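PDB 4Q38: acyltransferase from Actinoplanes teichomyceticus, which probably transfers long aliphatic acyl chains from acyl-coenzyme A to the amino sugar of teicoplanin-type glycopeptide antibiotics. Local coordinates for residues 157-167 and 210-218; 247-256 and 268-278. All coordinates share one frame; numbering follows the deposited sequence.

Interaction 1. Residues 157-167 and 210-218; sequences QLGELVAIHRR and LHVPEWGGP. With TEC (2-amino-6-O-decanoyl-2-deoxy-beta-D-glucopyranose), chain E.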
loop_
_atom_site.group_PDB
_atom_site.type_symbol
_atom_site.label_atom_id
_atom_site.label_comp_id
_atom_site.label_asym_id
_atom_site.label_seq_id
_atom_site.Cartn_x
_atom_site.Cartn_y
_atom_site.Cartn_z
ATOM N N GLN A 157 -4.275 -4.047 6.271
ATOM C CA GLN A 157 -4.370 -2.903 5.362
ATOM C C GLN A 157 -5.105 -3.256 4.064
ATOM O O GLN A 157 -5.580 -2.362 3.369
ATOM C CB GLN A 157 -3.036 -2.189 5.060
ATOM C CG GLN A 157 -3.311 -0.774 4.517
ATOM C CD GLN A 157 -2.094 0.121 4.358
ATOM O OE1 GLN A 157 -2.196 1.363 4.455
ATOM N NE2 GLN A 157 -0.960 -0.474 4.093
ATOM N N LEU A 158 -5.220 -4.548 3.741
ATOM C CA LEU A 158 -6.023 -4.931 2.576
ATOM C C LEU A 158 -7.426 -4.347 2.680
ATOM O O LEU A 158 -7.934 -3.755 1.729
ATOM C CB LEU A 158 -6.100 -6.458 2.406
ATOM C CG LEU A 158 -7.008 -6.918 1.256
ATOM C CD1 LEU A 158 -6.478 -6.463 -0.107
ATOM C CD2 LEU A 158 -7.204 -8.432 1.291
ATOM N N GLY A 159 -8.049 -4.509 3.842
ATOM C CA GLY A 159 -9.403 -3.989 4.049
ATOM C C GLY A 159 -9.489 -2.485 3.866
ATOM O O GLY A 159 -10.414 -1.980 3.243
ATOM N N GLU A 160 -8.514 -1.768 4.414
ATOM C CA GLU A 160 -8.433 -0.312 4.284
ATOM C C GLU A 160 -8.374 0.094 2.813
ATOM O O GLU A 160 -9.067 1.008 2.378
ATOM C CB GLU A 160 -7.187 0.192 5.032
ATOM C CG GLU A 160 -6.877 1.683 4.858
ATOM C CD GLU A 160 -5.589 2.102 5.552
ATOM O OE1 GLU A 160 -5.420 1.754 6.736
ATOM O OE2 GLU A 160 -4.746 2.792 4.924
ATOM N N LEU A 161 -7.548 -0.608 2.044
ATOM C CA LEU A 161 -7.330 -0.253 0.638
ATOM C C LEU A 161 -8.548 -0.613 -0.208
ATOM O O LEU A 161 -8.883 0.100 -1.149
ATOM C CB LEU A 161 -6.068 -0.936 0.105
ATOM C CG LEU A 161 -4.743 -0.516 0.779
ATOM C CD1 LEU A 161 -3.650 -1.535 0.479
ATOM C CD2 LEU A 161 -4.305 0.882 0.331
ATOM N N VAL A 162 -9.217 -1.712 0.141
ATOM C CA VAL A 162 -10.501 -2.039 -0.482
ATOM C C VAL A 162 -11.525 -0.911 -0.205
ATOM O O VAL A 162 -12.151 -0.393 -1.134
ATOM C CB VAL A 162 -11.010 -3.418 -0.012
ATOM C CG1 VAL A 162 -12.398 -3.699 -0.570
ATOM C CG2 VAL A 162 -10.041 -4.503 -0.460
ATOM N N ALA A 163 -11.666 -0.524 1.064
ATOM C CA ALA A 163 -12.581 0.571 1.457
ATOM C C ALA A 163 -12.265 1.876 0.731
ATOM O O ALA A 163 -13.176 2.570 0.263
ATOM C CB ALA A 163 -12.555 0.785 2.963
ATOM N N ILE A 164 -10.975 2.193 0.625
ATOM C CA ILE A 164 -10.512 3.372 -0.117
ATOM C C ILE A 164 -10.950 3.329 -1.576
ATOM O O ILE A 164 -11.401 4.335 -2.113
ATOM C CB ILE A 164 -8.976 3.543 -0.013
ATOM C CG1 ILE A 164 -8.595 4.121 1.368
ATOM C CG2 ILE A 164 -8.431 4.403 -1.153
ATOM C CD1 ILE A 164 -7.141 3.879 1.741
ATOM N N HIS A 165 -10.810 2.177 -2.230
ATOM C CA HIS A 165 -11.250 2.084 -3.625
ATOM C C HIS A 165 -12.684 2.513 -3.776
ATOM O O HIS A 165 -13.011 3.321 -4.659
ATOM C CB HIS A 165 -11.045 0.683 -4.205
ATOM C CG HIS A 165 -11.411 0.584 -5.670
ATOM N ND1 HIS A 165 -12.687 0.554 -6.091
ATOM C CD2 HIS A 165 -10.618 0.535 -6.810
ATOM C CE1 HIS A 165 -12.715 0.487 -7.432
ATOM N NE2 HIS A 165 -11.451 0.467 -7.873
ATOM N N ARG A 166 -13.546 2.005 -2.900
ATOM C CA ARG A 166 -14.980 2.263 -2.990
ATOM C C ARG A 166 -15.314 3.720 -2.680
ATOM O O ARG A 166 -16.164 4.315 -3.341
ATOM C CB ARG A 166 -15.763 1.321 -2.077
ATOM C CG ARG A 166 -17.279 1.484 -2.150
ATOM C CD ARG A 166 -17.996 0.464 -1.274
ATOM N NE ARG A 166 -17.784 -0.909 -1.742
ATOM C CZ ARG A 166 -18.560 -1.543 -2.622
ATOM N NH1 ARG A 166 -19.614 -0.931 -3.164
ATOM N NH2 ARG A 166 -18.273 -2.794 -2.967
ATOM N N ARG A 167 -14.644 4.294 -1.686
ATOM C CA ARG A 167 -14.829 5.724 -1.374
ATOM C C ARG A 167 -14.429 6.589 -2.571
ATOM O O ARG A 167 -15.128 7.534 -2.933
ATOM C CB ARG A 167 -14.022 6.117 -0.119
ATOM C CG ARG A 167 -14.201 7.563 0.346
ATOM C CD ARG A 167 -13.084 7.994 1.298
ATOM N NE ARG A 167 -12.773 6.952 2.281
ATOM C CZ ARG A 167 -11.598 6.797 2.897
ATOM N NH1 ARG A 167 -10.576 7.611 2.650
ATOM N NH2 ARG A 167 -11.439 5.806 3.763
ATOM N N LEU A 210 9.259 4.556 7.139
ATOM C CA LEU A 210 8.173 4.744 8.108
ATOM C C LEU A 210 6.939 5.135 7.309
ATOM O O LEU A 210 7.036 5.947 6.405
ATOM C CB LEU A 210 8.550 5.807 9.150
ATOM C CG LEU A 210 7.583 6.128 10.305
ATOM C CD1 LEU A 210 8.378 6.662 11.487
ATOM C CD2 LEU A 210 6.501 7.122 9.895
ATOM N N HIS A 211 5.785 4.549 7.629
ATOM C CA HIS A 211 4.562 4.804 6.867
ATOM C C HIS A 211 3.384 4.927 7.806
ATOM O O HIS A 211 3.394 4.355 8.894
ATOM C CB HIS A 211 4.306 3.686 5.851
ATOM C CG HIS A 211 5.537 3.259 5.092
ATOM N ND1 HIS A 211 5.913 3.837 3.936
ATOM C CD2 HIS A 211 6.501 2.296 5.380
ATOM C CE1 HIS A 211 7.050 3.267 3.494
ATOM N NE2 HIS A 211 7.408 2.321 4.374
ATOM N N VAL A 212 2.370 5.678 7.386
ATOM C CA VAL A 212 1.195 5.917 8.221
ATOM C C VAL A 212 -0.044 5.420 7.471
ATOM O O VAL A 212 -0.502 6.067 6.521
ATOM C CB VAL A 212 1.034 7.419 8.599
ATOM C CG1 VAL A 212 -0.173 7.611 9.523
ATOM C CG2 VAL A 212 2.298 7.965 9.265
ATOM N N PRO A 213 -0.566 4.252 7.864
ATOM C CA PRO A 213 -1.821 3.792 7.280
ATOM C C PRO A 213 -2.978 4.680 7.739
ATOM O O PRO A 213 -2.900 5.324 8.792
ATOM C CB PRO A 213 -1.977 2.370 7.827
ATOM C CG PRO A 213 -1.119 2.312 9.043
ATOM C CD PRO A 213 -0.021 3.315 8.866
ATOM N N GLU A 214 -4.031 4.735 6.944
ATOM C CA GLU A 214 -5.128 5.640 7.255
ATOM C C GLU A 214 -5.879 5.168 8.497
ATOM O O GLU A 214 -6.136 5.951 9.407
ATOM C CB GLU A 214 -6.089 5.779 6.072
ATOM C CG GLU A 214 -7.294 6.659 6.417
ATOM C CD GLU A 214 -8.241 6.848 5.253
ATOM O OE1 GLU A 214 -7.799 7.317 4.187
ATOM O OE2 GLU A 214 -9.434 6.525 5.414
ATOM N N TRP A 215 -6.203 3.881 8.543
ATOM C CA TRP A 215 -7.000 3.344 9.651
ATOM C C TRP A 215 -6.249 3.262 10.937
ATOM O O TRP A 215 -5.061 2.940 10.957
ATOM C CB TRP A 215 -7.546 1.974 9.291
ATOM C CG TRP A 215 -8.719 2.037 8.348
ATOM C CD1 TRP A 215 -9.271 3.164 7.739
ATOM C CD2 TRP A 215 -9.510 0.911 7.855
ATOM N NE1 TRP A 215 -10.334 2.819 6.943
ATOM C CE2 TRP A 215 -10.524 1.480 6.960
ATOM C CE3 TRP A 215 -9.479 -0.463 8.055
ATOM C CZ2 TRP A 215 -11.463 0.687 6.313
ATOM C CZ3 TRP A 215 -10.428 -1.253 7.393
ATOM C CH2 TRP A 215 -11.396 -0.687 6.546
ATOM N N GLY A 216 -6.947 3.551 12.031
ATOM C CA GLY A 216 -6.344 3.504 13.349
ATOM C C GLY A 216 -6.435 4.815 14.098
ATOM O O GLY A 216 -5.804 4.962 15.138
ATOM N N GLY A 217 -7.224 5.759 13.576
ATOM C CA GLY A 217 -7.457 7.046 14.245
ATOM C C GLY A 217 -6.320 8.054 14.108
ATOM O O GLY A 217 -5.396 7.851 13.315
ATOM N N PRO A 218 -6.385 9.161 14.880
ATOM C CA PRO A 218 -5.378 10.219 14.770
ATOM C C PRO A 218 -3.964 9.763 15.092
ATOM O O PRO A 218 -3.763 8.777 15.802
ATOM C CB PRO A 218 -5.842 11.264 15.801
ATOM C CG PRO A 218 -7.317 11.038 15.924
ATOM C CD PRO A 218 -7.493 9.547 15.782
HETATM C CAV TEC E . 4.746 14.007 11.071
HETATM C CAU TEC E . 4.588 12.522 11.306
HETATM C CAT TEC E . 5.678 11.708 10.659
HETATM C CAS TEC E . 5.972 12.173 9.260
HETATM C CAR TEC E . 6.576 11.045 8.476
HETATM C CAQ TEC E . 5.554 10.584 7.503
HETATM C CAP TEC E . 6.025 9.472 6.632
HETATM C CAO TEC E . 4.798 8.861 6.046
HETATM C CAN TEC E . 5.075 8.236 4.737
HETATM C CAM TEC E . 3.920 7.391 4.270
HETATM O OAW TEC E . 2.962 7.189 4.977
HETATM O O6 TEC E . 4.016 7.018 2.982
HETATM C C6 TEC E . 3.849 5.666 2.605
HETATM C C5 TEC E . 2.603 5.461 1.707
HETATM O O5 TEC E . 2.889 4.717 0.561
HETATM C C1 TEC E . 1.731 5.071 -0.245
HETATM O O1 TEC E . 1.855 5.128 -1.540
HETATM C C2 TEC E . 0.619 4.137 0.141
HETATM N N2 TEC E . -0.546 4.470 -0.662
HETATM C C3 TEC E . 0.362 4.557 1.511
HETATM O O3 TEC E . -0.359 3.519 1.903
HETATM C C4 TEC E . 1.570 4.666 2.403
HETATM O O4 TEC E . 1.239 5.360 3.451
HETATM O O HOH W 1 -12.806 3.834 5.303
#
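Glu160 meets Glu214 and Trp215 with its CA and with its carboxylate. Its CA lies 3.6 Å from the centroid of the six-membered ring of Trp215, 4° off the normal, a CH-pi contact over the face, and CB and CG run back along the indole. CG stands anti to the backbone N (chi1 173°), and the extended chain carries the carboxylate beyond the ring to two successive amides: Trp215 N reaches OE1 of Glu160 at 2.9 Å, and Glu214 N reaches OE2 of Glu160, also at 2.9 Å. Two backbone N-H groups thus grip the buried carboxylate, both from above its plane. One helical turn on, Ala163 CB packs against Trp215 CZ2 at 3.5 Å.

The contact joins two domains. Helix 157-169 belongs to the N-terminal acyltransferase domain, while 210-218 is the end of a strand of the GNAT-like domain and the loop that leaves it. Where that strand ends, Val212 N binds the decanoyl carbonyl OAW of TEC at 2.9 Å, and Val212 O accepts from the pantetheine amide of coenzyme A, as in other GNAT enzymes.

Further along the helix, Arg167 grips Glu214 end-on. NH1 of Arg167 points nearly straight (176°) at the syn lone pair of Glu214 OE1, 3.2 Å away, and Arg167 NH2 takes Glu214 OE2 at 2.7 Å. A water accepts from both Arg167 NH2 and Trp215 NE1, linking guanidinium and indole at their edges. Arg299 forms a second salt bridge to Glu214 OE1, while Arg193 NH1 donates to the carbonyl of Pro213.

Interaction 2. Residues 247-256 and 268-278; sequences AWGSSWMLDP and IIQLARFWTLT. With COA (coenzyme A), chain D.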
loop_
_atom_site.group_PDB
_atom_site.type_symbol
_atom_site.label_atom_id
_atom_site.label_comp_id
_atom_site.label_asym_id
_atom_site.label_seq_id
_atom_site.Cartn_x
_atom_site.Cartn_y
_atom_site.Cartn_z
ATOM N N ALA A 247 14.943 5.890 10.825
ATOM C CA ALA A 247 13.729 5.779 10.039
ATOM C C ALA A 247 13.685 6.955 9.085
ATOM O O ALA A 247 13.982 8.092 9.479
ATOM C CB ALA A 247 12.489 5.776 10.931
ATOM N N TRP A 248 13.316 6.668 7.836
ATOM C CA TRP A 248 13.140 7.713 6.847
ATOM C C TRP A 248 11.698 7.814 6.457
ATOM O O TRP A 248 10.977 6.815 6.393
ATOM C CB TRP A 248 14.016 7.456 5.629
ATOM C CG TRP A 248 15.489 7.691 5.888
ATOM C CD1 TRP A 248 16.392 6.830 6.511
ATOM C CD2 TRP A 248 16.278 8.877 5.537
ATOM N NE1 TRP A 248 17.648 7.385 6.561
ATOM C CE2 TRP A 248 17.644 8.617 6.002
ATOM C CE3 TRP A 248 15.999 10.087 4.917
ATOM C CZ2 TRP A 248 18.666 9.534 5.827
ATOM C CZ3 TRP A 248 17.038 11.002 4.751
ATOM C CH2 TRP A 248 18.339 10.731 5.197
ATOM N N GLY A 249 11.254 9.039 6.216
ATOM C CA GLY A 249 9.890 9.271 5.751
ATOM C C GLY A 249 9.885 10.248 4.594
ATOM O O GLY A 249 10.666 11.198 4.590
ATOM N N SER A 250 9.039 9.994 3.593
ATOM C CA SER A 250 8.757 10.974 2.539
ATOM C C SER A 250 7.245 11.167 2.508
ATOM O O SER A 250 6.502 10.197 2.362
ATOM C CB SER A 250 9.236 10.502 1.164
ATOM O OG SER A 250 10.627 10.256 1.149
ATOM N N SER A 251 6.781 12.403 2.672
ATOM C CA SER A 251 5.350 12.627 2.818
ATOM C C SER A 251 4.947 14.078 2.627
ATOM O O SER A 251 5.714 14.996 2.918
ATOM C CB SER A 251 4.879 12.168 4.204
ATOM O OG SER A 251 3.469 12.270 4.324
ATOM N N TRP A 252 3.721 14.271 2.160
ATOM C CA TRP A 252 3.084 15.587 2.210
ATOM C C TRP A 252 3.077 16.141 3.628
ATOM O O TRP A 252 3.069 17.363 3.819
ATOM C CB TRP A 252 1.667 15.482 1.667
ATOM C CG TRP A 252 0.763 14.595 2.493
ATOM C CD1 TRP A 252 0.528 13.226 2.327
ATOM C CD2 TRP A 252 -0.047 14.980 3.652
ATOM N NE1 TRP A 252 -0.343 12.761 3.276
ATOM C CE2 TRP A 252 -0.734 13.757 4.098
ATOM C CE3 TRP A 252 -0.265 16.171 4.348
ATOM C CZ2 TRP A 252 -1.598 13.751 5.183
ATOM C CZ3 TRP A 252 -1.134 16.149 5.441
ATOM C CH2 TRP A 252 -1.782 14.965 5.849
ATOM N N MET A 253 3.107 15.234 4.619
ATOM C CA MET A 253 3.027 15.564 6.055
ATOM C C MET A 253 4.212 16.356 6.567
ATOM O O MET A 253 4.116 17.058 7.579
ATOM C CB MET A 253 3.014 14.290 6.896
ATOM C CG MET A 253 1.675 13.631 7.109
ATOM S SD MET A 253 2.012 12.226 8.182
ATOM C CE MET A 253 0.878 11.035 7.495
ATOM N N LEU A 254 5.343 16.181 5.902
ATOM C CA LEU A 254 6.578 16.798 6.328
ATOM C C LEU A 254 6.772 18.178 5.705
ATOM O O LEU A 254 7.788 18.807 5.943
ATOM C CB LEU A 254 7.764 15.883 6.002
ATOM C CG LEU A 254 7.902 14.674 6.941
ATOM C CD1 LEU A 254 9.024 13.755 6.462
ATOM C CD2 LEU A 254 8.136 15.116 8.387
ATOM N N ASP A 255 5.815 18.621 4.893
ATOM C CA ASP A 255 5.879 19.938 4.251
ATOM C C ASP A 255 5.707 21.054 5.283
ATOM O O ASP A 255 4.628 21.216 5.841
ATOM C CB ASP A 255 4.796 20.057 3.183
ATOM C CG ASP A 255 4.931 21.327 2.328
ATOM O OD1 ASP A 255 5.675 22.262 2.710
ATOM O OD2 ASP A 255 4.287 21.374 1.261
ATOM N N PRO A 256 6.773 21.823 5.543
ATOM C CA PRO A 256 6.681 22.907 6.548
ATOM C C PRO A 256 5.661 23.997 6.200
ATOM O O PRO A 256 5.288 24.782 7.066
ATOM C CB PRO A 256 8.096 23.501 6.566
ATOM C CG PRO A 256 8.962 22.486 5.908
ATOM C CD PRO A 256 8.098 21.787 4.901
ATOM N N ILE A 268 0.286 16.430 13.336
ATOM C CA ILE A 268 1.306 16.576 12.287
ATOM C C ILE A 268 2.338 17.640 12.683
ATOM O O ILE A 268 3.543 17.368 12.704
ATOM C CB ILE A 268 0.663 16.860 10.909
ATOM C CG1 ILE A 268 -0.076 15.599 10.417
ATOM C CG2 ILE A 268 1.712 17.301 9.886
ATOM C CD1 ILE A 268 -1.005 15.803 9.236
ATOM N N ILE A 269 1.863 18.829 13.047
ATOM C CA ILE A 269 2.764 19.920 13.424
ATOM C C ILE A 269 3.667 19.508 14.584
ATOM O O ILE A 269 4.898 19.566 14.455
ATOM C CB ILE A 269 2.002 21.237 13.718
ATOM C CG1 ILE A 269 1.166 21.652 12.499
ATOM C CG2 ILE A 269 2.974 22.358 14.101
ATOM C CD1 ILE A 269 1.971 22.005 11.261
ATOM N N GLN A 270 3.070 19.048 15.688
ATOM C CA GLN A 270 3.839 18.644 16.873
ATOM C C GLN A 270 4.902 17.591 16.543
ATOM O O GLN A 270 6.066 17.736 16.919
ATOM C CB GLN A 270 2.916 18.101 17.972
ATOM C CG GLN A 270 1.936 19.099 18.566
ATOM C CD GLN A 270 0.796 18.409 19.300
ATOM O OE1 GLN A 270 1.016 17.586 20.193
ATOM N NE2 GLN A 270 -0.432 18.741 18.922
ATOM N N LEU A 271 4.509 16.553 15.807
ATOM C CA LEU A 271 5.419 15.440 15.537
ATOM C C LEU A 271 6.468 15.731 14.452
ATOM O O LEU A 271 7.594 15.244 14.549
ATOM C CB LEU A 271 4.647 14.146 15.220
ATOM C CG LEU A 271 3.729 13.607 16.335
ATOM C CD1 LEU A 271 2.866 12.469 15.797
ATOM C CD2 LEU A 271 4.535 13.165 17.549
ATOM N N ALA A 272 6.110 16.516 13.433
ATOM C CA ALA A 272 7.082 16.905 12.386
ATOM C C ALA A 272 8.280 17.659 12.969
ATOM O O ALA A 272 9.362 17.674 12.376
ATOM C CB ALA A 272 6.417 17.728 11.282
ATOM N N ARG A 273 8.076 18.275 14.133
ATOM C CA ARG A 273 9.141 19.004 14.846
ATOM C C ARG A 273 10.320 18.134 15.269
ATOM O O ARG A 273 11.437 18.634 15.424
ATOM C CB ARG A 273 8.574 19.751 16.061
ATOM C CG ARG A 273 8.139 21.166 15.724
ATOM C CD ARG A 273 7.257 21.766 16.805
ATOM N NE ARG A 273 6.597 22.977 16.319
ATOM C CZ ARG A 273 5.443 23.450 16.786
ATOM N NH1 ARG A 273 4.801 22.816 17.757
ATOM N NH2 ARG A 273 4.925 24.554 16.271
ATOM N N PHE A 274 10.081 16.838 15.451
ATOM C CA PHE A 274 11.163 15.906 15.749
ATOM C C PHE A 274 11.974 15.494 14.507
ATOM O O PHE A 274 13.056 14.927 14.636
ATOM C CB PHE A 274 10.621 14.659 16.455
ATOM C CG PHE A 274 9.974 14.936 17.790
ATOM C CD1 PHE A 274 10.744 15.274 18.899
ATOM C CD2 PHE A 274 8.594 14.831 17.943
ATOM C CE1 PHE A 274 10.147 15.516 20.130
ATOM C CE2 PHE A 274 7.991 15.071 19.173
ATOM C CZ PHE A 274 8.767 15.415 20.268
ATOM N N TRP A 275 11.452 15.769 13.313
ATOM C CA TRP A 275 12.082 15.313 12.073
ATOM C C TRP A 275 13.142 16.244 11.558
ATOM O O TRP A 275 13.036 17.455 11.706
ATOM C CB TRP A 275 11.021 15.068 10.998
ATOM C CG TRP A 275 10.246 13.819 11.308
ATOM C CD1 TRP A 275 9.329 13.621 12.337
ATOM C CD2 TRP A 275 10.327 12.527 10.608
ATOM N NE1 TRP A 275 8.854 12.331 12.326
ATOM C CE2 TRP A 275 9.414 11.620 11.315
ATOM C CE3 TRP A 275 11.044 12.047 9.513
ATOM C CZ2 TRP A 275 9.231 10.302 10.913
ATOM C CZ3 TRP A 275 10.860 10.715 9.127
ATOM C CH2 TRP A 275 9.966 9.864 9.809
ATOM N N THR A 276 14.175 15.672 10.952
ATOM C CA THR A 276 15.220 16.442 10.277
ATOM C C THR A 276 15.040 16.262 8.777
ATOM O O THR A 276 15.212 15.156 8.261
ATOM C CB THR A 276 16.622 15.959 10.683
ATOM O OG1 THR A 276 16.750 15.994 12.109
ATOM C CG2 THR A 276 17.711 16.845 10.055
ATOM N N LEU A 277 14.663 17.336 8.086
ATOM C CA LEU A 277 14.414 17.267 6.652
ATOM C C LEU A 277 15.740 17.254 5.909
ATOM O O LEU A 277 16.662 17.989 6.271
ATOM C CB LEU A 277 13.548 18.438 6.188
ATOM C CG LEU A 277 12.166 18.558 6.845
ATOM C CD1 LEU A 277 11.392 19.693 6.189
ATOM C CD2 LEU A 277 11.397 17.237 6.758
ATOM N N THR A 278 15.843 16.408 4.889
ATOM C CA THR A 278 17.126 16.190 4.212
ATOM C C THR A 278 17.126 16.637 2.753
ATOM O O THR A 278 18.186 16.752 2.142
ATOM C CB THR A 278 17.562 14.708 4.285
ATOM O OG1 THR A 278 16.497 13.866 3.820
ATOM C CG2 THR A 278 17.913 14.328 5.708
HETATM N N1A COA D . -8.219 14.238 5.729
HETATM C C2A COA D . -8.996 15.222 6.222
HETATM N N3A COA D . -8.735 15.871 7.371
HETATM C C4A COA D . -7.640 15.547 8.105
HETATM C C5A COA D . -6.743 14.478 7.632
HETATM C C6A COA D . -7.097 13.813 6.358
HETATM N N6A COA D . -6.336 12.826 5.824
HETATM N N7A COA D . -5.760 14.378 8.546
HETATM C C8A COA D . -5.997 15.295 9.512
HETATM N N9A COA D . -7.128 15.981 9.254
HETATM C C1B COA D . -7.703 17.074 10.072
HETATM C C2B COA D . -7.922 16.699 11.526
HETATM O O2B COA D . -9.205 16.107 11.708
HETATM C C3B COA D . -7.773 18.038 12.218
HETATM O O3B COA D . -8.964 18.795 11.996
HETATM P P3B COA D . -9.435 20.029 12.934
HETATM O O7A COA D . -9.924 19.345 14.173
HETATM O O8A COA D . -10.468 20.704 12.071
HETATM O O9A COA D . -8.202 20.876 13.142
HETATM C C4B COA D . -6.653 18.696 11.419
HETATM O O4B COA D . -6.772 18.160 10.099
HETATM C C5B COA D . -5.248 18.452 11.978
HETATM O O5B COA D . -4.949 17.045 11.951
HETATM P P1A COA D . -3.673 16.409 12.684
HETATM O O1A COA D . -3.890 16.300 14.169
HETATM O O2A COA D . -2.462 17.143 12.170
HETATM O O3A COA D . -3.642 14.916 12.047
HETATM P P2A COA D . -4.439 13.633 12.605
HETATM O O4A COA D . -3.601 12.951 13.652
HETATM O O5A COA D . -5.864 13.980 12.947
HETATM O O6A COA D . -4.479 12.737 11.267
HETATM C CBP COA D . -3.464 11.039 9.803
HETATM C CCP COA D . -3.260 12.271 10.680
HETATM C CDP COA D . -2.097 10.721 9.219
HETATM C CEP COA D . -3.948 9.899 10.675
HETATM C CAP COA D . -4.488 11.337 8.681
HETATM O OAP COA D . -4.086 12.497 7.951
HETATM C C9P COA D . -4.738 10.226 7.677
HETATM O O9P COA D . -5.424 9.266 7.979
HETATM N N8P COA D . -4.211 10.370 6.456
HETATM C C7P COA D . -4.234 9.311 5.461
HETATM C C6P COA D . -2.964 8.464 5.532
HETATM C C5P COA D . -1.741 9.288 5.160
HETATM O O5P COA D . -1.863 10.433 4.739
HETATM N N4P COA D . -0.558 8.696 5.342
HETATM C C3P COA D . 0.684 9.254 4.816
HETATM C C2P COA D . 0.863 9.019 3.324
HETATM S S1P COA D . 2.433 9.750 2.749
#
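Ile268, at the start of its helix, faces the short 3-10 turn of Trp252, Met253 and Leu254 that ends strand 246-251 of the GNAT fold. In this family acyl-coenzyme A enters where two parallel strands part; the strands here are 206-211 and 246-251, and the helix beginning just before Ile268 lies beside the pyrophosphate.

Polar contacts run to the cofactor rather than between the segments. Ile268 N donates to the pyrophosphate oxygen O2A of coenzyme A at 3.1 Å. Asn267 N also bonds the cofactor, and the amino end of the helix would be expected to stabilise the anion. From the other segment, Trp252 NE1 reaches the pantetheine carbonyl O5P of coenzyme A, its CG held between backbone N and carbonyl carbon (chi1 64°). This turns the edge of the indole to the pantetheine arm, with O5P near the ring plane, and the ring of Phe296 meets that of Trp252, their planes about 20° apart.

Apolar contacts close the gap between the segments. Ile268 CD1 comes to 3.6 Å from Trp252 CH2, while its other branch, CG2, lies against the backbone carbonyl of Met253. Leu254 CD2 sits off-centre over one face of Trp275, a CH-pi contact 4.2 Å from the centroid of the five-membered ring. The far edge of that indole meets strand backbone, with Trp275 CZ3 3.4 Å from Gly249 N. Leu277 CD1 meets the ring carbon CG of Pro256 at 3.7 Å.

Local hydrogen bonds shape the turn. Met253 N donates to Ser251 OG at 3.0 Å in an ST turn, and the same OG of Ser251 lies 3.1 Å from the thiol sulfur S1P of coenzyme A.

Overall arrangement
Followed from the N terminus, the chain passes through helix 157-169 and helix 177-184, then through the antiparallel strands 188-191, 194-200 and 206-211, before interaction 1 closes a loop of 42 residues and ties the two domains together. After helix 221-238 the chain enters strand 246-251, and interaction 2 closes a shorter loop of 11 residues wholly inside the GNAT-like domain. The two loops are in series, neither nested nor crossed, with centres about 20 Å apart. They join through the sheet, where strands 206-211 and 246-251 are parallel neighbours: Leu210 N lies 2.9 Å from Trp248 O, probably hydrogen-bonded, and Leu210 CD1 packs on Trp275 CZ2. Both interactions border the decanoyl sugar and coenzyme A.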